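PDB 6BHC: pseudopodium-enriched atypical kinase 1 from Homo sapiens, which is a pseudokinase that forms dimers and probably works as a signalling scaffold rather than as an active tyrosine kinase. Local coordinates for residues Val51-Trp54 with Ser55-Arg58; Ala112-Phe115 with Asn116-Gln119; Leu166-His169 with Gly170-Pro173; Trp355-Glu359 with Asp360-Thr364; Leu389-Lys392 with Phe393-Ser397. The protein carries 1 engineered substitution. All coordinates share one frame; numbering follows the deposited sequence.

In the fold
The five contacts are local turns and helix segments that follow one another along a kinase fold and its helical flanks. Contact 1 leads into the first strand of the N-lobe sheet, on the same side of the chain's centre as contact 2, with centres about 26 Å apart. Contact 2, in the loop between helix 104-109 and strand 123-128, adjoins the catalytic cleft: its Gln118 binds Lys89, which by strand and sequence setting is probably the counterpart of the conserved kinase lysine. Contact 3 lies in the C-lobe, its centre about 31 Å from that of contact 2. Contacts 4 and 5, on successive helices, come within about 8 Å at their nearest atoms; contact 5 also meets the second subunit.

Contact 1: residues Val51-Trp54 with Ser55-Arg58; sequences VDSW and SDFR
Ser53 and Asp56 meet through their backbones, in a short turn that carries the chain into strand 57-59 of the N-lobe sheet. The Asp56 N-H is given to Ser53 O at 3.1 Å, approaching from above the carbonyl plane with a C=O...N angle of 107°. One step earlier Ser55 N makes a weak bond, 3.4 Å long, to Asp52 O. Ser53 O has a second neighbour, for the edge of the Phe57 ring lies against it with CD1 at 3.1 Å. That ring is placed there by a CG anti to the carbonyl carbon (chi1 -70°), and the slightly positive C-H rim probably suits the oxygen. Asp56 CB also leans on Ser53 O, at 3.5 Å. The hydroxyl of Ser53 is hydrogen-bonded to Gly50 N, just before the turn, and backbone bonds of Asp56 with Ala79 and Arg58 with Ser77 tie the stretch to the sheet. Trp54 swings away onto Val88, Ile90, Phe124, Ala126 and Val128, while the Phe57 ring stacks with that of Tyr78. The chemistry is thus divided: the turn's own backbone bonds are one ordinary and one weak, Gly50 satisfies the hydroxyl, and two large aromatic side chains pack against the sheet.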
loop_
_atom_site.group_PDB
_atom_site.type_symbol
_atom_site.label_atom_id
_atom_site.label_comp_id
_atom_site.label_asym_id
_atom_site.label_seq_id
_atom_site.Cartn_x
_atom_site.Cartn_y
_atom_site.Cartn_z
ATOM N N VAL A 51 -2.002 -20.464 -44.164
ATOM C CA VAL A 51 -2.567 -20.040 -45.442
ATOM C C VAL A 51 -2.970 -18.572 -45.378
ATOM O O VAL A 51 -4.020 -18.229 -44.821
ATOM C CB VAL A 51 -3.766 -20.921 -45.838
ATOM C CG1 VAL A 51 -4.305 -20.505 -47.199
ATOM C CG2 VAL A 51 -3.367 -22.389 -45.842
ATOM N N ASP A 52 -2.138 -17.706 -45.954
ATOM C CA ASP A 52 -2.395 -16.267 -46.039
ATOM C C ASP A 52 -2.675 -15.666 -44.662
ATOM O O ASP A 52 -3.762 -15.158 -44.377
ATOM C CB ASP A 52 -3.541 -15.971 -47.011
ATOM C CG ASP A 52 -3.056 -15.738 -48.427
ATOM O OD1 ASP A 52 -1.899 -15.297 -48.594
ATOM O OD2 ASP A 52 -3.833 -15.989 -49.372
ATOM N N SER A 53 -1.658 -15.731 -43.799
ATOM C CA SER A 53 -1.758 -15.074 -42.504
ATOM C C SER A 53 -1.596 -13.565 -42.615
ATOM O O SER A 53 -1.963 -12.844 -41.682
ATOM C CB SER A 53 -0.721 -15.651 -41.543
ATOM O OG SER A 53 -0.960 -17.027 -41.321
ATOM N N TRP A 54 -1.056 -13.075 -43.735
ATOM C CA TRP A 54 -0.977 -11.636 -43.958
ATOM C C TRP A 54 -2.363 -11.013 -44.065
ATOM O O TRP A 54 -2.547 -9.842 -43.715
ATOM C CB TRP A 54 -0.162 -11.349 -45.219
ATOM C CG TRP A 54 -0.274 -9.937 -45.705
ATOM C CD1 TRP A 54 -1.026 -9.488 -46.752
ATOM C CD2 TRP A 54 0.385 -8.788 -45.161
ATOM N NE1 TRP A 54 -0.875 -8.129 -46.895
ATOM C CE2 TRP A 54 -0.014 -7.676 -45.930
ATOM C CE3 TRP A 54 1.273 -8.591 -44.100
ATOM C CZ2 TRP A 54 0.445 -6.386 -45.670
ATOM C CZ3 TRP A 54 1.729 -7.309 -43.844
ATOM C CH2 TRP A 54 1.314 -6.224 -44.626
ATOM N N SER A 55 -3.347 -11.779 -44.539
ATOM C CA SER A 55 -4.714 -11.286 -44.638
ATOM C C SER A 55 -5.436 -11.283 -43.297
ATOM O O SER A 55 -6.473 -10.623 -43.169
ATOM C CB SER A 55 -5.501 -12.127 -45.646
ATOM O OG SER A 55 -6.845 -11.688 -45.743
ATOM N N ASP A 56 -4.917 -12.000 -42.300
ATOM C CA ASP A 56 -5.530 -12.039 -40.978
ATOM C C ASP A 56 -5.190 -10.824 -40.127
ATOM O O ASP A 56 -5.720 -10.699 -39.017
ATOM C CB ASP A 56 -5.112 -13.312 -40.237
ATOM C CG ASP A 56 -5.765 -14.556 -40.802
ATOM O OD1 ASP A 56 -6.866 -14.439 -41.381
ATOM O OD2 ASP A 56 -5.180 -15.651 -40.662
ATOM N N PHE A 57 -4.327 -9.935 -40.604
ATOM C CA PHE A 57 -3.939 -8.734 -39.870
ATOM C C PHE A 57 -4.505 -7.527 -40.608
ATOM O O PHE A 57 -3.943 -7.078 -41.611
ATOM C CB PHE A 57 -2.422 -8.648 -39.724
ATOM C CG PHE A 57 -1.851 -9.669 -38.785
ATOM C CD1 PHE A 57 -1.451 -10.912 -39.249
ATOM C CD2 PHE A 57 -1.724 -9.390 -37.433
ATOM C CE1 PHE A 57 -0.929 -11.855 -38.384
ATOM C CE2 PHE A 57 -1.202 -10.329 -36.564
ATOM C CZ PHE A 57 -0.804 -11.564 -37.039
ATOM N N ARG A 58 -5.623 -7.008 -40.110
ATOM C CA ARG A 58 -6.265 -5.834 -40.690
ATOM C C ARG A 58 -5.607 -4.592 -40.104
ATOM O O ARG A 58 -5.756 -4.306 -38.911
ATOM C CB ARG A 58 -7.768 -5.842 -40.420
ATOM C CG ARG A 58 -8.542 -6.946 -41.134
ATOM C CD ARG A 58 -8.520 -8.256 -40.356
ATOM N NE ARG A 58 -9.000 -8.087 -38.987
ATOM C CZ ARG A 58 -10.278 -8.165 -38.628
ATOM N NH1 ARG A 58 -11.212 -8.407 -39.538
ATOM N NH2 ARG A 58 -10.622 -7.998 -37.357
#

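Contact 2: residues Ala112-Phe115 with Asn116-Gln119; sequences AVHF and NIQQ
From His114 to Ile117 the backbone folds into a type I beta turn, closed by Ile117 N giving its hydrogen to His114 O at 3.3 Å. The turn belongs to the loop between helix 104-109 and strand 123-128, the αC-β4 loop of the kinase fold, and its sequence His-Phe-Asn fits the His-x-Asn motif found there in many kinases. Just beyond the turn a water bridges the two arms: it accepts from His114 N at 2.6 Å and donates to Ile117 O at 2.8 Å. The imidazole adds a second clasp. Its CG is anti to the backbone N (chi1 -169°), which carries the ring forward along the chain with ND1 facing Asn116, whose N-H it accepts at 3.0 Å, nearly straight at 168° though tilted 23° from the ring plane. ND1 therefore appears to carry no proton. The Asn116 amide stands between two rings. OD1 approaches His114 CE1 at 3.5 Å, while ND2 passes Phe115 CD2 at 3.6 Å, the amide almost perpendicular to the phenyl ring. ND2 has its strong partner outside the turn, in Leu238 O of strand 237-240, and Phe115 is in a cation-pi contact with Arg237 and edge-to-face with Trp409. Between the arms Ile117 CG1 rests on His114 CB, and Val113 CG1 touches Gln119 OE1 at 3.7 Å.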
loop_
_atom_site.group_PDB
_atom_site.type_symbol
_atom_site.label_atom_id
_atom_site.label_comp_id
_atom_site.label_asym_id
_atom_site.label_seq_id
_atom_site.Cartn_x
_atom_site.Cartn_y
_atom_site.Cartn_z
ATOM N N ALA A 112 15.675 -14.851 -22.551
ATOM C CA ALA A 112 14.487 -14.809 -21.712
ATOM C C ALA A 112 13.853 -13.425 -21.784
ATOM O O ALA A 112 14.527 -12.423 -22.034
ATOM C CB ALA A 112 14.839 -15.159 -20.266
ATOM N N VAL A 113 12.536 -13.378 -21.567
ATOM C CA VAL A 113 11.808 -12.130 -21.739
ATOM C C VAL A 113 12.318 -11.082 -20.753
ATOM O O VAL A 113 12.739 -11.394 -19.632
ATOM C CB VAL A 113 10.293 -12.348 -21.580
ATOM C CG1 VAL A 113 9.784 -13.316 -22.641
ATOM C CG2 VAL A 113 9.967 -12.860 -20.186
ATOM N N HIS A 114 12.299 -9.827 -21.190
ATOM C CA HIS A 114 12.741 -8.716 -20.363
ATOM C C HIS A 114 11.900 -7.495 -20.700
ATOM O O HIS A 114 11.490 -7.302 -21.846
ATOM C CB HIS A 114 14.228 -8.411 -20.569
ATOM C CG HIS A 114 14.791 -7.460 -19.562
ATOM N ND1 HIS A 114 14.708 -6.090 -19.701
ATOM C CD2 HIS A 114 15.446 -7.679 -18.398
ATOM C CE1 HIS A 114 15.287 -5.509 -18.666
ATOM N NE2 HIS A 114 15.745 -6.451 -17.861
ATOM N N PHE A 115 11.662 -6.668 -19.680
ATOM C CA PHE A 115 10.781 -5.512 -19.822
ATOM C C PHE A 115 11.269 -4.542 -20.893
ATOM O O PHE A 115 10.456 -3.883 -21.551
ATOM C CB PHE A 115 10.661 -4.809 -18.467
ATOM C CG PHE A 115 9.648 -3.703 -18.428
ATOM C CD1 PHE A 115 8.291 -3.985 -18.413
ATOM C CD2 PHE A 115 10.053 -2.379 -18.366
ATOM C CE1 PHE A 115 7.359 -2.966 -18.360
ATOM C CE2 PHE A 115 9.126 -1.356 -18.315
ATOM C CZ PHE A 115 7.776 -1.652 -18.307
ATOM N N ASN A 116 12.585 -4.451 -21.095
ATOM C CA ASN A 116 13.174 -3.460 -21.988
ATOM C C ASN A 116 13.783 -4.081 -23.242
ATOM O O ASN A 116 14.573 -3.427 -23.931
ATOM C CB ASN A 116 14.223 -2.641 -21.237
ATOM C CG ASN A 116 13.650 -1.948 -20.019
ATOM O OD1 ASN A 116 13.997 -2.277 -18.886
ATOM N ND2 ASN A 116 12.767 -0.985 -20.248
ATOM N N ILE A 117 13.436 -5.326 -23.553
ATOM C CA ILE A 117 13.916 -5.999 -24.752
ATOM C C ILE A 117 12.708 -6.473 -25.547
ATOM O O ILE A 117 11.746 -6.998 -24.976
ATOM C CB ILE A 117 14.864 -7.169 -24.412
ATOM C CG1 ILE A 117 16.090 -6.645 -23.661
ATOM C CG2 ILE A 117 15.290 -7.912 -25.676
ATOM C CD1 ILE A 117 17.141 -7.689 -23.385
ATOM N N GLN A 118 12.757 -6.280 -26.863
ATOM C CA GLN A 118 11.593 -6.525 -27.703
ATOM C C GLN A 118 11.211 -7.999 -27.703
ATOM O O GLN A 118 12.068 -8.877 -27.850
ATOM C CB GLN A 118 11.859 -6.054 -29.132
ATOM C CG GLN A 118 10.656 -6.185 -30.046
ATOM C CD GLN A 118 10.854 -5.488 -31.374
ATOM O OE1 GLN A 118 11.897 -5.624 -32.012
ATOM N NE2 GLN A 118 9.851 -4.727 -31.795
ATOM N N GLN A 119 9.920 -8.265 -27.536
ATOM C CA GLN A 119 9.347 -9.597 -27.635
ATOM C C GLN A 119 8.529 -9.705 -28.915
ATOM O O GLN A 119 8.046 -8.707 -29.456
ATOM C CB GLN A 119 8.457 -9.911 -26.428
ATOM C CG GLN A 119 9.075 -9.594 -25.080
ATOM C CD GLN A 119 8.073 -9.711 -23.946
ATOM O OE1 GLN A 119 7.383 -10.723 -23.811
ATOM N NE2 GLN A 119 7.978 -8.668 -23.130
HETATM O O HOH W 1 12.272 -9.515 -23.805
#

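Contact 3: residues Leu166-His169 with Gly170-Pro173; sequences LAQH and GKSP
The end of helix 166-171, by its place in the chain probably part of the αD region of the kinase C-lobe, is where Gln168 and His169 meet Ser172 and Pro173 before the long helix 173-194 sets off. Three helical i to i+4 bonds hold the last turn: Gly170 N to Leu166 O at 3.3 Å, Lys171 N to Ala167 O at 2.9 Å and Ser172 N to Gln168 O at 2.7 Å. At the next rung Pro173 N has no hydrogen to offer, and Ser172 has already left the helical conformation (phi -127°, psi 78°). His169 O instead faces carbon, with Pro173 CA at 3.4 Å and its CB at 3.6 Å. Ser172 turns the chain into the new helix at its N-cap position, although its hydroxyl makes no capping bond. Gln168 is bent at chi2, which brings OE1 round to 3.9 Å from Ser172 OG, too long for a hydrogen bond. The buried ring of His169 presents its edge to Pro173, CD2 lying 4.2 Å from CA. Both of its nitrogens are engaged beyond the junction, NE2 with Glu177 OE2 on helix 173-194 and ND1 with His291 ND1, which is likely to fix the ring's rotation. It is a helix-to-helix junction with one non-helical residue, Ser172, between the helices, and proline in the first position of the second, where it is characteristically found.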
loop_
_atom_site.group_PDB
_atom_site.type_symbol
_atom_site.label_atom_id
_atom_site.label_comp_id
_atom_site.label_asym_id
_atom_site.label_seq_id
_atom_site.Cartn_x
_atom_site.Cartn_y
_atom_site.Cartn_z
ATOM N N LEU A 166 13.382 19.482 -28.747
ATOM C CA LEU A 166 14.424 20.501 -28.688
ATOM C C LEU A 166 13.949 21.735 -27.929
ATOM O O LEU A 166 14.687 22.283 -27.102
ATOM C CB LEU A 166 14.879 20.877 -30.098
ATOM C CG LEU A 166 15.968 21.952 -30.178
ATOM C CD1 LEU A 166 17.208 21.532 -29.399
ATOM C CD2 LEU A 166 16.316 22.257 -31.626
ATOM N N ALA A 167 12.717 22.179 -28.188
ATOM C CA ALA A 167 12.205 23.366 -27.511
ATOM C C ALA A 167 11.950 23.097 -26.032
ATOM O O ALA A 167 12.181 23.972 -25.189
ATOM C CB ALA A 167 10.930 23.856 -28.196
ATOM N N GLN A 168 11.472 21.895 -25.697
ATOM C CA GLN A 168 11.228 21.569 -24.296
ATOM C C GLN A 168 12.527 21.445 -23.511
ATOM O O GLN A 168 12.553 21.736 -22.309
ATOM C CB GLN A 168 10.415 20.280 -24.186
ATOM C CG GLN A 168 8.930 20.462 -24.467
ATOM C CD GLN A 168 8.247 21.340 -23.435
ATOM O OE1 GLN A 168 8.376 21.120 -22.231
ATOM N NE2 GLN A 168 7.518 22.347 -23.904
ATOM N N HIS A 169 13.607 21.011 -24.163
ATOM C CA HIS A 169 14.900 20.966 -23.490
ATOM C C HIS A 169 15.377 22.369 -23.138
ATOM O O HIS A 169 15.949 22.587 -22.065
ATOM C CB HIS A 169 15.923 20.245 -24.369
ATOM C CG HIS A 169 17.201 19.913 -23.662
ATOM N ND1 HIS A 169 18.256 19.287 -24.290
ATOM C CD2 HIS A 169 17.591 20.112 -22.381
ATOM C CE1 HIS A 169 19.244 19.120 -23.428
ATOM N NE2 HIS A 169 18.865 19.612 -22.262
ATOM N N GLY A 170 15.131 23.336 -24.023
ATOM C CA GLY A 170 15.505 24.709 -23.731
ATOM C C GLY A 170 14.614 25.354 -22.687
ATOM O O GLY A 170 15.090 26.116 -21.841
ATOM N N LYS A 171 13.313 25.057 -22.727
ATOM C CA LYS A 171 12.375 25.672 -21.794
ATOM C C LYS A 171 12.398 24.989 -20.432
ATOM O O LYS A 171 12.409 25.664 -19.396
ATOM C CB LYS A 171 10.959 25.644 -22.376
ATOM C CG LYS A 171 9.887 26.183 -21.438
ATOM C CD LYS A 171 8.495 26.032 -22.034
ATOM C CE LYS A 171 7.425 26.533 -21.073
ATOM N NZ LYS A 171 7.578 27.982 -20.752
ATOM N N SER A 172 12.403 23.656 -20.409
ATOM C CA SER A 172 12.355 22.878 -19.170
ATOM C C SER A 172 13.515 21.893 -19.158
ATOM O O SER A 172 13.330 20.696 -19.420
ATOM C CB SER A 172 11.018 22.149 -19.029
ATOM O OG SER A 172 9.932 23.050 -19.158
ATOM N N PRO A 173 14.728 22.359 -18.849
ATOM C CA PRO A 173 15.874 21.436 -18.841
ATOM C C PRO A 173 15.811 20.406 -17.727
ATOM O O PRO A 173 16.292 19.282 -17.916
ATOM C CB PRO A 173 17.078 22.373 -18.681
ATOM C CG PRO A 173 16.524 23.571 -17.984
ATOM C CD PRO A 173 15.122 23.736 -18.505
#

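Contact 4: residues Trp355-Glu359 with Asp360-Thr364; sequences WGPRE and DLFQT
With CG anti to the carbonyl carbon (chi1 -70°) and the ring turned to a chi2 of 1°, Phe362 folds back over the start of helix 359-367 and lays one face across Glu359 CA and Arg358 O. The CA of Glu359 makes a CH-pi contact 4.0 Å from the ring centroid, 27° off the normal. Arg358 O stands over the same face but toward the rim, 3.2 Å from CD1, and Pro357 O comes obliquely to CE1 at 3.6 Å. Alongside, Glu359 CG reaches CD2 at 4.0 Å. A separate apolar touch joins Pro357 CB to Leu361 CD2 at 3.8 Å, and both residues also touch Trp381 of helix 371-396. The backbone bonds of this first turn are all weak: Arg358 O is approached by the N-H groups of Leu361 and Phe362, and Glu359 O by those of Phe362 and Gln363. Arg358 sends its guanidinium backward, to Leu353 O and Leu354 O at the end of helix 343-354. Phe362 itself also packs on Val427 and Leu430 of helix 420-430. An alanine here has no ring to cover Glu359 CA, and a gap would probably open beside Val427 and Leu430. At this helix start, then, weak, bent backbone bonds are accompanied by a phenyl face over Glu359 CA and Arg358 O and by Pro357 set against Leu361.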
loop_
_atom_site.group_PDB
_atom_site.type_symbol
_atom_site.label_atom_id
_atom_site.label_comp_id
_atom_site.label_asym_id
_atom_site.label_seq_id
_atom_site.Cartn_x
_atom_site.Cartn_y
_atom_site.Cartn_z
ATOM N N TRP A 355 17.539 9.284 -7.882
ATOM C CA TRP A 355 17.121 9.239 -6.486
ATOM C C TRP A 355 18.269 9.185 -5.493
ATOM O O TRP A 355 18.067 9.569 -4.333
ATOM C CB TRP A 355 16.219 8.024 -6.229
ATOM C CG TRP A 355 15.167 7.828 -7.263
ATOM C CD1 TRP A 355 13.978 8.490 -7.359
ATOM C CD2 TRP A 355 15.202 6.900 -8.352
ATOM N NE1 TRP A 355 13.271 8.034 -8.446
ATOM C CE2 TRP A 355 14.000 7.056 -9.071
ATOM C CE3 TRP A 355 16.133 5.954 -8.791
ATOM C CZ2 TRP A 355 13.706 6.303 -10.204
ATOM C CZ3 TRP A 355 15.838 5.206 -9.917
ATOM C CH2 TRP A 355 14.635 5.385 -10.610
ATOM N N GLY A 356 19.455 8.726 -5.897
ATOM C CA GLY A 356 20.553 8.473 -4.990
ATOM C C GLY A 356 21.041 9.718 -4.283
ATOM O O GLY A 356 20.532 10.821 -4.501
ATOM N N PRO A 357 22.045 9.560 -3.421
ATOM C CA PRO A 357 22.503 10.696 -2.610
ATOM C C PRO A 357 22.963 11.856 -3.480
ATOM O O PRO A 357 23.609 11.668 -4.514
ATOM C CB PRO A 357 23.658 10.109 -1.789
ATOM C CG PRO A 357 24.087 8.893 -2.531
ATOM C CD PRO A 357 22.853 8.351 -3.189
ATOM N N ARG A 358 22.605 13.064 -3.054
ATOM C CA ARG A 358 22.894 14.268 -3.816
ATOM C C ARG A 358 24.310 14.757 -3.523
ATOM O O ARG A 358 25.025 14.213 -2.675
ATOM C CB ARG A 358 21.871 15.354 -3.499
ATOM C CG ARG A 358 20.427 14.897 -3.594
ATOM C CD ARG A 358 20.070 14.472 -5.006
ATOM N NE ARG A 358 18.708 13.955 -5.084
ATOM C CZ ARG A 358 18.139 13.512 -6.199
ATOM N NH1 ARG A 358 16.894 13.057 -6.174
ATOM N NH2 ARG A 358 18.816 13.525 -7.339
ATOM N N GLU A 359 24.715 15.812 -4.234
ATOM C CA GLU A 359 26.031 16.399 -4.017
ATOM C C GLU A 359 26.167 17.014 -2.629
ATOM O O GLU A 359 27.293 17.228 -2.169
ATOM C CB GLU A 359 26.319 17.451 -5.090
ATOM C CG GLU A 359 26.327 16.899 -6.511
ATOM C CD GLU A 359 26.578 17.970 -7.557
ATOM O OE1 GLU A 359 26.674 19.159 -7.184
ATOM O OE2 GLU A 359 26.683 17.623 -8.753
ATOM N N ASP A 360 25.050 17.300 -1.954
ATOM C CA ASP A 360 25.123 17.790 -0.581
ATOM C C ASP A 360 25.737 16.744 0.340
ATOM O O ASP A 360 26.522 17.077 1.236
ATOM C CB ASP A 360 23.731 18.189 -0.091
ATOM C CG ASP A 360 23.091 19.257 -0.957
ATOM O OD1 ASP A 360 23.832 20.061 -1.561
ATOM O OD2 ASP A 360 21.844 19.292 -1.034
ATOM N N LEU A 361 25.396 15.470 0.131
ATOM C CA LEU A 361 26.010 14.395 0.901
ATOM C C LEU A 361 27.442 14.119 0.455
ATOM O O LEU A 361 28.222 13.563 1.234
ATOM C CB LEU A 361 25.157 13.127 0.794
ATOM C CG LEU A 361 25.530 11.870 1.590
ATOM C CD1 LEU A 361 24.276 11.157 2.079
ATOM C CD2 LEU A 361 26.377 10.921 0.752
ATOM N N PHE A 362 27.804 14.506 -0.772
ATOM C CA PHE A 362 29.160 14.259 -1.256
ATOM C C PHE A 362 30.188 15.026 -0.434
ATOM O O PHE A 362 31.292 14.526 -0.185
ATOM C CB PHE A 362 29.277 14.635 -2.736
ATOM C CG PHE A 362 28.543 13.708 -3.670
ATOM C CD1 PHE A 362 27.811 12.635 -3.187
ATOM C CD2 PHE A 362 28.600 13.905 -5.041
ATOM C CE1 PHE A 362 27.139 11.788 -4.050
ATOM C CE2 PHE A 362 27.934 13.058 -5.909
ATOM C CZ PHE A 362 27.203 11.999 -5.412
ATOM N N GLN A 363 29.845 16.244 -0.003
ATOM C CA GLN A 363 30.774 17.033 0.802
ATOM C C GLN A 363 31.060 16.355 2.136
ATOM O O GLN A 363 32.214 16.304 2.579
ATOM C CB GLN A 363 30.218 18.439 1.025
ATOM C CG GLN A 363 30.289 19.339 -0.194
ATOM C CD GLN A 363 29.820 20.750 0.099
ATOM O OE1 GLN A 363 28.846 20.954 0.823
ATOM N NE2 GLN A 363 30.519 21.733 -0.457
ATOM N N THR A 364 30.021 15.835 2.793
ATOM C CA THR A 364 30.233 15.100 4.035
ATOM C C THR A 364 31.015 13.816 3.791
ATOM O O THR A 364 31.796 13.394 4.652
ATOM C CB THR A 364 28.889 14.790 4.698
ATOM O OG1 THR A 364 28.094 15.981 4.747
ATOM C CG2 THR A 364 29.098 14.276 6.115
#

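Contact 5: residues Leu389-Lys392 with Phe393-Ser397; sequences LMIK and FAEKS
Phe393 leans back along helix 371-396 onto Leu389, one turn earlier. Its CB rides 3.8 Å from Met390 O; from CG the ring runs on, CD2 bringing its edge to Leu389 O at 3.4 Å, in the ring plane, and CE2, further out, meeting Leu389 CD1 at 3.7 Å. The two side chains lie side by side and point the same way. Regular i to i+4 bonds carry the backbone, among them Phe393 N to Leu389 O at 3.1 Å, and Ser397 OG closes the far end on Ala394 O. On another flank Glu395 has CG anti to the carbonyl carbon (chi1 -61°), which sets CG 3.2 Å from Ile391 O and CD 4.0 Å from Ile391 CG2. Its OE1 forms a long, weak ion pair with Lys30 of the second subunit. With a leucine at Glu395, that lysine would probably lose its carboxylate mate across the interface. The second subunit also packs directly here: its Ala394 meets Met390, its Phe393 meets Ala394, and its Ala27 meets Ile391. Apolar residues of helix 371-396, packed against the same helix and helix 16-39 of a second copy, are characteristic of a helix-mediated dimer interface, as in this pseudokinase.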
loop_
_atom_site.group_PDB
_atom_site.type_symbol
_atom_site.label_atom_id
_atom_site.label_comp_id
_atom_site.label_asym_id
_atom_site.label_seq_id
_atom_site.Cartn_x
_atom_site.Cartn_y
_atom_site.Cartn_z
ATOM N N LEU A 389 10.266 5.441 1.045
ATOM C CA LEU A 389 9.647 4.711 -0.058
ATOM C C LEU A 389 8.618 3.710 0.452
ATOM O O LEU A 389 7.556 3.537 -0.158
ATOM C CB LEU A 389 10.716 4.006 -0.890
ATOM C CG LEU A 389 10.194 3.266 -2.125
ATOM C CD1 LEU A 389 9.457 4.223 -3.051
ATOM C CD2 LEU A 389 11.329 2.575 -2.861
ATOM N N MET A 390 8.912 3.043 1.572
ATOM C CA MET A 390 7.950 2.106 2.142
ATOM C C MET A 390 6.669 2.819 2.552
ATOM O O MET A 390 5.566 2.296 2.353
ATOM C CB MET A 390 8.567 1.381 3.338
ATOM C CG MET A 390 7.745 0.205 3.845
ATOM S SD MET A 390 7.722 -1.168 2.676
ATOM C CE MET A 390 9.471 -1.533 2.558
ATOM N N ILE A 391 6.796 4.017 3.127
ATOM C CA ILE A 391 5.620 4.807 3.482
ATOM C C ILE A 391 4.827 5.169 2.232
ATOM O O ILE A 391 3.591 5.138 2.233
ATOM C CB ILE A 391 6.045 6.059 4.273
ATOM C CG1 ILE A 391 6.605 5.662 5.640
ATOM C CG2 ILE A 391 4.879 7.027 4.428
ATOM C CD1 ILE A 391 7.237 6.811 6.401
ATOM N N LYS A 392 5.527 5.500 1.142
ATOM C CA LYS A 392 4.849 5.873 -0.097
ATOM C C LYS A 392 3.990 4.732 -0.627
ATOM O O LYS A 392 2.847 4.949 -1.046
ATOM C CB LYS A 392 5.876 6.300 -1.145
ATOM C CG LYS A 392 5.275 6.725 -2.478
ATOM C CD LYS A 392 6.361 6.915 -3.529
ATOM C CE LYS A 392 5.788 7.406 -4.850
ATOM N NZ LYS A 392 5.214 8.774 -4.735
ATOM N N PHE A 393 4.522 3.507 -0.617
ATOM C CA PHE A 393 3.736 2.362 -1.067
ATOM C C PHE A 393 2.546 2.119 -0.149
ATOM O O PHE A 393 1.449 1.788 -0.617
ATOM C CB PHE A 393 4.613 1.112 -1.146
ATOM C CG PHE A 393 5.324 0.952 -2.458
ATOM C CD1 PHE A 393 4.712 0.299 -3.518
ATOM C CD2 PHE A 393 6.605 1.450 -2.633
ATOM C CE1 PHE A 393 5.366 0.148 -4.729
ATOM C CE2 PHE A 393 7.264 1.302 -3.840
ATOM C CZ PHE A 393 6.643 0.651 -4.890
ATOM N N ALA A 394 2.741 2.284 1.161
ATOM C CA ALA A 394 1.660 2.052 2.113
ATOM C C ALA A 394 0.521 3.045 1.916
ATOM O O ALA A 394 -0.653 2.694 2.084
ATOM C CB ALA A 394 2.197 2.127 3.542
ATOM N N GLU A 395 0.846 4.292 1.562
ATOM C CA GLU A 395 -0.195 5.295 1.364
ATOM C C GLU A 395 -0.990 5.039 0.088
ATOM O O GLU A 395 -2.168 5.407 0.011
ATOM C CB GLU A 395 0.418 6.695 1.342
ATOM C CG GLU A 395 1.120 7.080 2.639
ATOM C CD GLU A 395 1.668 8.496 2.617
ATOM O OE1 GLU A 395 1.512 9.211 3.629
ATOM O OE2 GLU A 395 2.251 8.896 1.588
ATOM N N LYS A 396 -0.374 4.410 -0.916
ATOM C CA LYS A 396 -1.107 4.090 -2.135
ATOM C C LYS A 396 -2.118 2.969 -1.927
ATOM O O LYS A 396 -3.042 2.833 -2.734
ATOM C CB LYS A 396 -0.138 3.721 -3.259
ATOM C CG LYS A 396 0.508 4.923 -3.926
ATOM C CD LYS A 396 1.377 4.510 -5.100
ATOM C CE LYS A 396 1.809 5.719 -5.913
ATOM N NZ LYS A 396 0.639 6.455 -6.468
ATOM N N SER A 397 -1.972 2.174 -0.864
ATOM C CA SER A 397 -2.938 1.118 -0.586
ATOM C C SER A 397 -4.303 1.665 -0.188
ATOM O O SER A 397 -5.273 0.899 -0.161
ATOM C CB SER A 397 -2.414 0.195 0.515
ATOM O OG SER A 397 -2.367 0.861 1.766
#